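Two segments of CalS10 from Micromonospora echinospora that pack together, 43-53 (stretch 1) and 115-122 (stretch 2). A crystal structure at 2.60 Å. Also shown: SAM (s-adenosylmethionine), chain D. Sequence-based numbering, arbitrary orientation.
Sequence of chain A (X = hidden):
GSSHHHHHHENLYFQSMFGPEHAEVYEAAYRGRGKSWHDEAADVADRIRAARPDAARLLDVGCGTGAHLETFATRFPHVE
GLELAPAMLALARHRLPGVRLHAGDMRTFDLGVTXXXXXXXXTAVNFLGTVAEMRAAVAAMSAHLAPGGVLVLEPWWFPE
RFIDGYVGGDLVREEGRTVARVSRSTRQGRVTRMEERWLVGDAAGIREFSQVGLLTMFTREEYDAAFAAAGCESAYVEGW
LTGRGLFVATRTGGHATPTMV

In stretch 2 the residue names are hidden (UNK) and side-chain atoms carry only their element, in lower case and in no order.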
ATOM      1  N   ASP A  43      27.664  14.845  -1.277  1.00 61.44           N
ATOM      2  CA  ASP A  43      28.840  14.117  -1.745  1.00 63.16           C
ATOM      3  C   ASP A  43      29.252  14.588  -3.134  1.00 64.74           C
ATOM      4  O   ASP A  43      30.440  14.815  -3.397  1.00 64.60           O
ATOM      5  CB  ASP A  43      28.556  12.616  -1.753  1.00 63.66           C
ATOM      6  CG  ASP A  43      29.711  11.808  -2.305  1.00 64.09           C
ATOM      7  OD1 ASP A  43      30.850  12.321  -2.318  1.00 63.91           O
ATOM      8  OD2 ASP A  43      29.478  10.662  -2.738  1.00 67.94           O
ATOM      9  N   VAL A  44      28.281  14.741  -4.037  1.00 64.58           N
ATOM     10  CA  VAL A  44      28.585  15.233  -5.377  1.00 64.46           C
ATOM     11  C   VAL A  44      29.241  16.604  -5.294  1.00 62.71           C
ATOM     12  O   VAL A  44      30.210  16.892  -6.008  1.00 62.60           O
ATOM     13  CB  VAL A  44      27.306  15.268  -6.236  1.00 57.62           C
ATOM     14  CG1 VAL A  44      27.556  16.000  -7.549  1.00 56.87           C
ATOM     15  CG2 VAL A  44      26.794  13.860  -6.491  1.00 56.92           C
ATOM     16  N   ALA A  45      28.724  17.472  -4.421  1.00 63.24           N
ATOM     17  CA  ALA A  45      29.286  18.812  -4.288  1.00 64.73           C
ATOM     18  C   ALA A  45      30.731  18.764  -3.808  1.00 62.45           C
ATOM     19  O   ALA A  45      31.585  19.502  -4.311  1.00 58.10           O
ATOM     20  CB  ALA A  45      28.429  19.638  -3.329  1.00 59.28           C
ATOM     21  N   ASP A  46      31.028  17.898  -2.835  1.00 61.63           N
ATOM     22  CA  ASP A  46      32.399  17.776  -2.353  1.00 65.50           C
ATOM     23  C   ASP A  46      33.356  17.397  -3.478  1.00 67.85           C
ATOM     24  O   ASP A  46      34.471  17.925  -3.560  1.00 66.66           O
ATOM     25  CB  ASP A  46      32.474  16.748  -1.225  1.00 63.78           C
ATOM     26  CG  ASP A  46      31.799  17.223   0.045  1.00 60.07           C
ATOM     27  OD1 ASP A  46      31.453  18.421   0.126  1.00 66.59           O
ATOM     28  OD2 ASP A  46      31.619  16.399   0.966  1.00 55.84           O
ATOM     29  N   ARG A  47      32.941  16.477  -4.353  1.00 70.38           N
ATOM     30  CA  ARG A  47      33.830  16.010  -5.412  1.00 71.43           C
ATOM     31  C   ARG A  47      34.019  17.071  -6.486  1.00 69.56           C
ATOM     32  O   ARG A  47      35.116  17.217  -7.036  1.00 68.66           O
ATOM     33  CB  ARG A  47      33.277  14.729  -6.028  1.00 77.22           C
ATOM     34  CG  ARG A  47      33.479  13.495  -5.176  1.00 74.13           C
ATOM     35  CD  ARG A  47      32.753  12.304  -5.770  1.00 68.40           C
ATOM     36  NE  ARG A  47      32.233  11.427  -4.724  1.00 67.92           N
ATOM     37  CZ  ARG A  47      32.855  10.350  -4.254  1.00 58.96           C
ATOM     38  NH1 ARG A  47      34.036   9.980  -4.737  1.00 69.99           N
ATOM     39  NH2 ARG A  47      32.284   9.634  -3.295  1.00 60.28           N
ATOM     40  N   ILE A  48      32.957  17.812  -6.809  1.00 69.59           N
ATOM     41  CA  ILE A  48      33.099  18.934  -7.730  1.00 69.13           C
ATOM     42  C   ILE A  48      34.154  19.899  -7.208  1.00 69.83           C
ATOM     43  O   ILE A  48      34.982  20.413  -7.969  1.00 70.90           O
ATOM     44  CB  ILE A  48      31.744  19.631  -7.943  1.00 67.10           C
ATOM     45  CG1 ILE A  48      30.779  18.689  -8.665  1.00 61.13           C
ATOM     46  CG2 ILE A  48      31.932  20.908  -8.748  1.00 61.31           C
ATOM     47  CD1 ILE A  48      29.325  19.090  -8.549  1.00 58.81           C
ATOM     48  N   ARG A  49      34.141  20.158  -5.898  1.00 68.73           N
ATOM     49  CA  ARG A  49      35.139  21.042  -5.310  1.00 71.11           C
ATOM     50  C   ARG A  49      36.532  20.435  -5.394  1.00 71.71           C
ATOM     51  O   ARG A  49      37.519  21.163  -5.557  1.00 73.56           O
ATOM     52  CB  ARG A  49      34.778  21.328  -3.853  1.00 73.25           C
ATOM     53  CG  ARG A  49      33.475  22.085  -3.676  1.00 72.64           C
ATOM     54  CD  ARG A  49      33.580  23.476  -4.255  1.00 75.70           C
ATOM     55  NE  ARG A  49      32.406  24.288  -3.967  1.00 69.32           N
ATOM     56  CZ  ARG A  49      32.283  25.563  -4.319  1.00 72.05           C
ATOM     57  NH1 ARG A  49      33.264  26.171  -4.973  1.00 72.70           N
ATOM     58  NH2 ARG A  49      31.180  26.229  -4.019  1.00 71.91           N
ATOM     59  N   ALA A  50      36.634  19.109  -5.281  1.00 68.78           N
ATOM     60  CA  ALA A  50      37.919  18.447  -5.463  1.00 65.52           C
ATOM     61  C   ALA A  50      38.502  18.750  -6.837  1.00 67.51           C
ATOM     62  O   ALA A  50      39.651  19.190  -6.954  1.00 71.47           O
ATOM     63  CB  ALA A  50      37.760  16.940  -5.270  1.00 60.64           C
ATOM     64  N   ALA A  51      37.719  18.521  -7.894  1.00 67.47           N
ATOM     65  CA  ALA A  51      38.198  18.728  -9.255  1.00 65.52           C
ATOM     66  C   ALA A  51      38.198  20.192  -9.675  1.00 70.17           C
ATOM     67  O   ALA A  51      38.965  20.562 -10.570  1.00 68.24           O
ATOM     68  CB  ALA A  51      37.346  17.919 -10.236  1.00 59.91           C
ATOM     69  N   ARG A  52      37.360  21.026  -9.066  1.00 71.81           N
ATOM     70  CA  ARG A  52      37.214  22.429  -9.462  1.00 75.30           C
ATOM     71  C   ARG A  52      36.973  23.238  -8.198  1.00 78.63           C
ATOM     72  O   ARG A  52      35.833  23.581  -7.861  1.00 76.32           O
ATOM     73  CB  ARG A  52      36.083  22.602 -10.478  1.00 74.79           C
ATOM     74  CG  ARG A  52      36.253  23.792 -11.424  1.00 72.07           C
ATOM     75  CD  ARG A  52      35.277  23.694 -12.589  1.00 64.72           C
ATOM     76  NE  ARG A  52      35.318  24.851 -13.482  1.00 62.38           N
ATOM     77  CZ  ARG A  52      36.294  25.097 -14.352  1.00 61.93           C
ATOM     78  NH1 ARG A  52      37.332  24.277 -14.446  1.00 61.73           N
ATOM     79  NH2 ARG A  52      36.235  26.169 -15.128  1.00 60.87           N
ATOM     80  N   PRO A  53      38.040  23.555  -7.458  1.00 82.18           N
ATOM     81  CA  PRO A  53      37.867  24.248  -6.169  1.00 81.24           C
ATOM     82  C   PRO A  53      37.048  25.525  -6.251  1.00 78.60           C
ATOM     83  O   PRO A  53      36.406  25.900  -5.261  1.00 72.84           O
ATOM     84  CB  PRO A  53      39.313  24.539  -5.741  1.00 80.19           C
ATOM     85  CG  PRO A  53      40.129  23.482  -6.412  1.00 79.71           C
ATOM     86  CD  PRO A  53      39.448  23.206  -7.724  1.00 77.17           C
ATOM     87  N   UNK A 115      28.804  26.360 -17.589  1.00 66.77           N
ATOM     88  CA  UNK A 115      28.741  26.128 -16.155  1.00 67.69           C
ATOM     89  C   UNK A 115      30.054  25.507 -15.696  1.00 66.15           C
ATOM     90  O   UNK A 115      30.798  24.923 -16.490  1.00 65.24           O
ATOM     91  c   UNK A 115      25.806  25.738 -17.488  1.00 58.80           C
ATOM     92  c   UNK A 115      27.573  25.199 -15.793  1.00 69.36           C
ATOM     93  c   UNK A 115      23.713  26.716 -16.874  1.00 68.02           C
ATOM     94  c   UNK A 115      24.109  26.719 -15.548  1.00 69.44           C
ATOM     95  c   UNK A 115      26.221  25.744 -16.165  1.00 67.25           C
ATOM     96  c   UNK A 115      25.355  26.229 -15.199  1.00 67.07           C
ATOM     97  c   UNK A 115      24.566  26.228 -17.845  1.00 61.63           C
ATOM     98  N   UNK A 116      30.342  25.643 -14.402  1.00 69.38           N
ATOM     99  CA  UNK A 116      31.493  24.957 -13.830  1.00 69.52           C
ATOM    100  C   UNK A 116      31.244  23.467 -13.637  1.00 66.22           C
ATOM    101  O   UNK A 116      32.207  22.698 -13.545  1.00 62.22           O
ATOM    102  o   UNK A 116      33.444  27.158 -13.322  1.00 61.49           O
ATOM    103  c   UNK A 116      31.877  25.578 -12.485  1.00 67.14           C
ATOM    104  o   UNK A 116      31.820  27.913 -12.034  1.00 66.20           O
ATOM    105  c   UNK A 116      32.420  26.985 -12.625  1.00 64.89           C
ATOM    106  N   UNK A 117      29.984  23.042 -13.578  1.00 67.07           N
ATOM    107  CA  UNK A 117      29.667  21.639 -13.362  1.00 60.81           C
ATOM    108  C   UNK A 117      28.273  21.355 -13.898  1.00 59.42           C
ATOM    109  O   UNK A 117      27.376  22.193 -13.785  1.00 59.96           O
ATOM    110  c   UNK A 117      29.750  21.278 -11.875  1.00 60.33           C
ATOM    111  N   UNK A 118      28.103  20.172 -14.483  1.00 58.14           N
ATOM    112  CA  UNK A 118      26.812  19.704 -14.973  1.00 56.49           C
ATOM    113  C   UNK A 118      26.597  18.296 -14.440  1.00 52.38           C
ATOM    114  O   UNK A 118      27.448  17.422 -14.634  1.00 52.17           O
ATOM    115  c   UNK A 118      26.954  21.121 -17.056  1.00 58.92           C
ATOM    116  c   UNK A 118      26.744  19.713 -16.512  1.00 56.54           C
ATOM    117  c   UNK A 118      25.423  19.124 -16.984  1.00 59.47           C
ATOM    118  N   UNK A 119      25.472  18.076 -13.767  1.00 53.13           N
ATOM    119  CA  UNK A 119      25.177  16.785 -13.166  1.00 52.18           C
ATOM    120  C   UNK A 119      23.974  16.143 -13.843  1.00 48.43           C
ATOM    121  O   UNK A 119      23.091  16.827 -14.371  1.00 51.24           O
ATOM    122  o   UNK A 119      23.649  17.561 -11.446  1.00 52.99           O
ATOM    123  c   UNK A 119      24.905  16.907 -11.661  1.00 55.94           C
ATOM    124  c   UNK A 119      26.007  17.699 -10.972  1.00 58.52           C
ATOM    125  N   UNK A 120      23.960  14.808 -13.824  1.00 50.44           N
ATOM    126  CA  UNK A 120      22.904  13.997 -14.435  1.00 49.75           C
ATOM    127  C   UNK A 120      22.807  12.736 -13.574  1.00 45.63           C
ATOM    128  O   UNK A 120      23.540  11.769 -13.793  1.00 46.82           O
ATOM    129  c   UNK A 120      23.212  13.668 -15.889  1.00 50.99           C
ATOM    130  s   UNK A 120      21.824  12.968 -16.828  1.00 69.47           S
ATOM    131  N   UNK A 121      21.906  12.761 -12.596  1.00 51.05           N
ATOM    132  CA  UNK A 121      21.935  11.810 -11.497  1.00 56.98           C
ATOM    133  C   UNK A 121      20.672  10.958 -11.464  1.00 58.99           C
ATOM    134  O   UNK A 121      19.656  11.274 -12.089  1.00 61.78           O
ATOM    135  c   UNK A 121      22.992  14.527  -8.893  1.00 55.56           C
ATOM    136  c   UNK A 121      22.097  12.542 -10.153  1.00 60.32           C
ATOM    137  c   UNK A 121      24.560  13.093 -10.228  1.00 48.69           C
ATOM    138  c   UNK A 121      23.149  13.655 -10.133  1.00 53.21           C
ATOM    139  N   UNK A 122      20.763   9.863 -10.705  1.00 62.14           N
ATOM    140  CA  UNK A 122      19.670   8.905 -10.535  1.00 67.55           C
ATOM    141  C   UNK A 122      19.246   8.306 -11.877  1.00 62.81           C
ATOM    142  O   UNK A 122      18.058   8.191 -12.183  1.00 64.45           O
ATOM    143  c   UNK A 122      17.174   6.409  -8.118  1.00 77.38           C
ATOM    144  c   UNK A 122      16.308   8.959  -8.692  1.00 75.43           C
ATOM    145  c   UNK A 122      17.579   8.574  -9.087  1.00 75.57           C
ATOM    146  c   UNK A 122      15.912   6.801  -7.736  1.00 75.76           C
ATOM    147  c   UNK A 122      15.476   8.080  -8.021  1.00 75.50           C
ATOM    148  c   UNK A 122      18.480   9.553  -9.816  1.00 74.20           C
ATOM    149  c   UNK A 122      17.999   7.287  -8.787  1.00 76.93           C
TER
HETATM  150  N   SAM D 302      17.703  14.215 -10.715  1.00 62.92           N
HETATM  151  CA  SAM D 302      16.410  13.615 -10.625  1.00 65.34           C
HETATM  152  C   SAM D 302      16.129  13.033  -9.205  1.00 62.85           C
HETATM  153  O   SAM D 302      17.027  12.344  -8.659  1.00 57.37           O
HETATM  154  OXT SAM D 302      15.011  13.296  -8.719  1.00 61.42           O
HETATM  155  CB  SAM D 302      16.273  12.510 -11.681  1.00 62.48           C
HETATM  156  CG  SAM D 302      14.791  12.261 -11.905  1.00 62.69           C
HETATM  157  SD  SAM D 302      14.694  10.632 -12.678  1.00 57.16           S
HETATM  158  CE  SAM D 302      13.004  10.191 -12.305  1.00 68.84           C
HETATM  159  C5' SAM D 302      14.588  10.902 -14.489  1.00 60.53           C
HETATM  160  C4' SAM D 302      14.170  12.287 -15.001  1.00 59.88           C
HETATM  161  O4' SAM D 302      14.718  12.475 -16.318  1.00 64.17           O
HETATM  162  C3' SAM D 302      12.657  12.492 -15.121  1.00 61.60           C
HETATM  163  O3' SAM D 302      12.195  13.434 -14.157  1.00 59.25           O
HETATM  164  C2' SAM D 302      12.447  13.031 -16.550  1.00 62.27           C
HETATM  165  O2' SAM D 302      11.633  14.198 -16.562  1.00 59.70           O
HETATM  166  C1' SAM D 302      13.866  13.344 -17.025  1.00 66.02           C
HETATM  167  N9  SAM D 302      14.089  13.135 -18.450  1.00 66.80           N
HETATM  168  C8  SAM D 302      13.934  11.971 -19.160  1.00 66.70           C
HETATM  169  N7  SAM D 302      14.286  12.062 -20.418  1.00 64.22           N
HETATM  170  C5  SAM D 302      14.709  13.374 -20.549  1.00 63.36           C
HETATM  171  C6  SAM D 302      15.230  14.102 -21.636  1.00 61.55           C
HETATM  172  N6  SAM D 302      15.373  13.601 -22.866  1.00 62.09           N
HETATM  173  N1  SAM D 302      15.594  15.385 -21.417  1.00 59.60           N
HETATM  174  C2  SAM D 302      15.433  15.899 -20.194  1.00 60.55           C
HETATM  175  N3  SAM D 302      14.942  15.316 -19.099  1.00 61.54           N
HETATM  176  C4  SAM D 302      14.597  14.048 -19.344  1.00 63.87           C

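Position 115 carries seven side-chain carbons, one leading into a closed ring of six with no heteroatom. No hydroxyl extends from the ring, which makes the residue Phe115. Its CA-to-CB bond points sideways relative to the helix and the end of the side chain leads away, so the buried ring makes no contact with stretch 1.

At position 116 the side chain has two carbons, and the second bears two oxygens. A second carbon bearing two oxygens is a carboxylate, which excludes asparagine, whose amide would have one nitrogen. One of the oxygens lies 3.0 Å from NE of Arg52, near the plane of the guanidinium and at its edge. The residue is Asp116, and the chain turns a corner here.

Position 117 has a single side-chain carbon, CB, and nothing beyond it. It points toward the helix and lies 3.8 Å from CG2 of Ile48, an apolar contact. This is Ala117. Its CA is 7.1 Å from the CA of Ile48, a close spacing of the two backbones that suits a one-carbon side chain.

Three carbons make up the side chain at 118, with CB carrying the other two. Neither branch is an oxygen, so the residue is Val118. Its CA-to-CB bond points away from the helix, as expected of a strand residue that follows one facing it.

Position 119 is also branched at CB, but here one branch is an oxygen and the other a carbon, the pattern of threonine. The carbon branch faces stretch 1, 4.1 Å from CG1 of Val44 and 4.3 Å from CD1 of Ile48. In Thr119 this methyl is CG2; the hydroxyl OG1 is hydrogen-bonded elsewhere in the structure.

A carbon followed by a sulfur ends the side chain at 120, which is therefore Cys120. It is buried but out of reach of the helix.

Position 121 has four side-chain carbons, forked at the second, which defines Leu121. One tip, CD2, approaches CG2 of Val44 at 4.4 Å, while the backbone O of Leu121 lies 3.6 Å from CB of SAM.

At 122 one carbon again leads into an all-carbon ring of six, giving Phe122. This residue is beyond reach of stretch 1 and borders the ligand instead, with its CB 3.4 Å from SAM O.

The helix and strand run roughly antiparallel, at 146°, so that Val44, one turn before Ile48, meets Thr119 and Leu121, while Ile48 meets Ala117 and Thr119. Ala117, Thr119 and Leu121 alternate toward them and form a small apolar seam. Just past the helix, Arg52 extends to Asp116 and closes the contact with a salt bridge: NE donates to OD1 at 3.0 Å and 165°, and NH2 adds a weak bond to OD1 at 3.5 Å. Together the stretches bury 268 Å².

Stretch 2, residues 115-122: FDAVTCLF
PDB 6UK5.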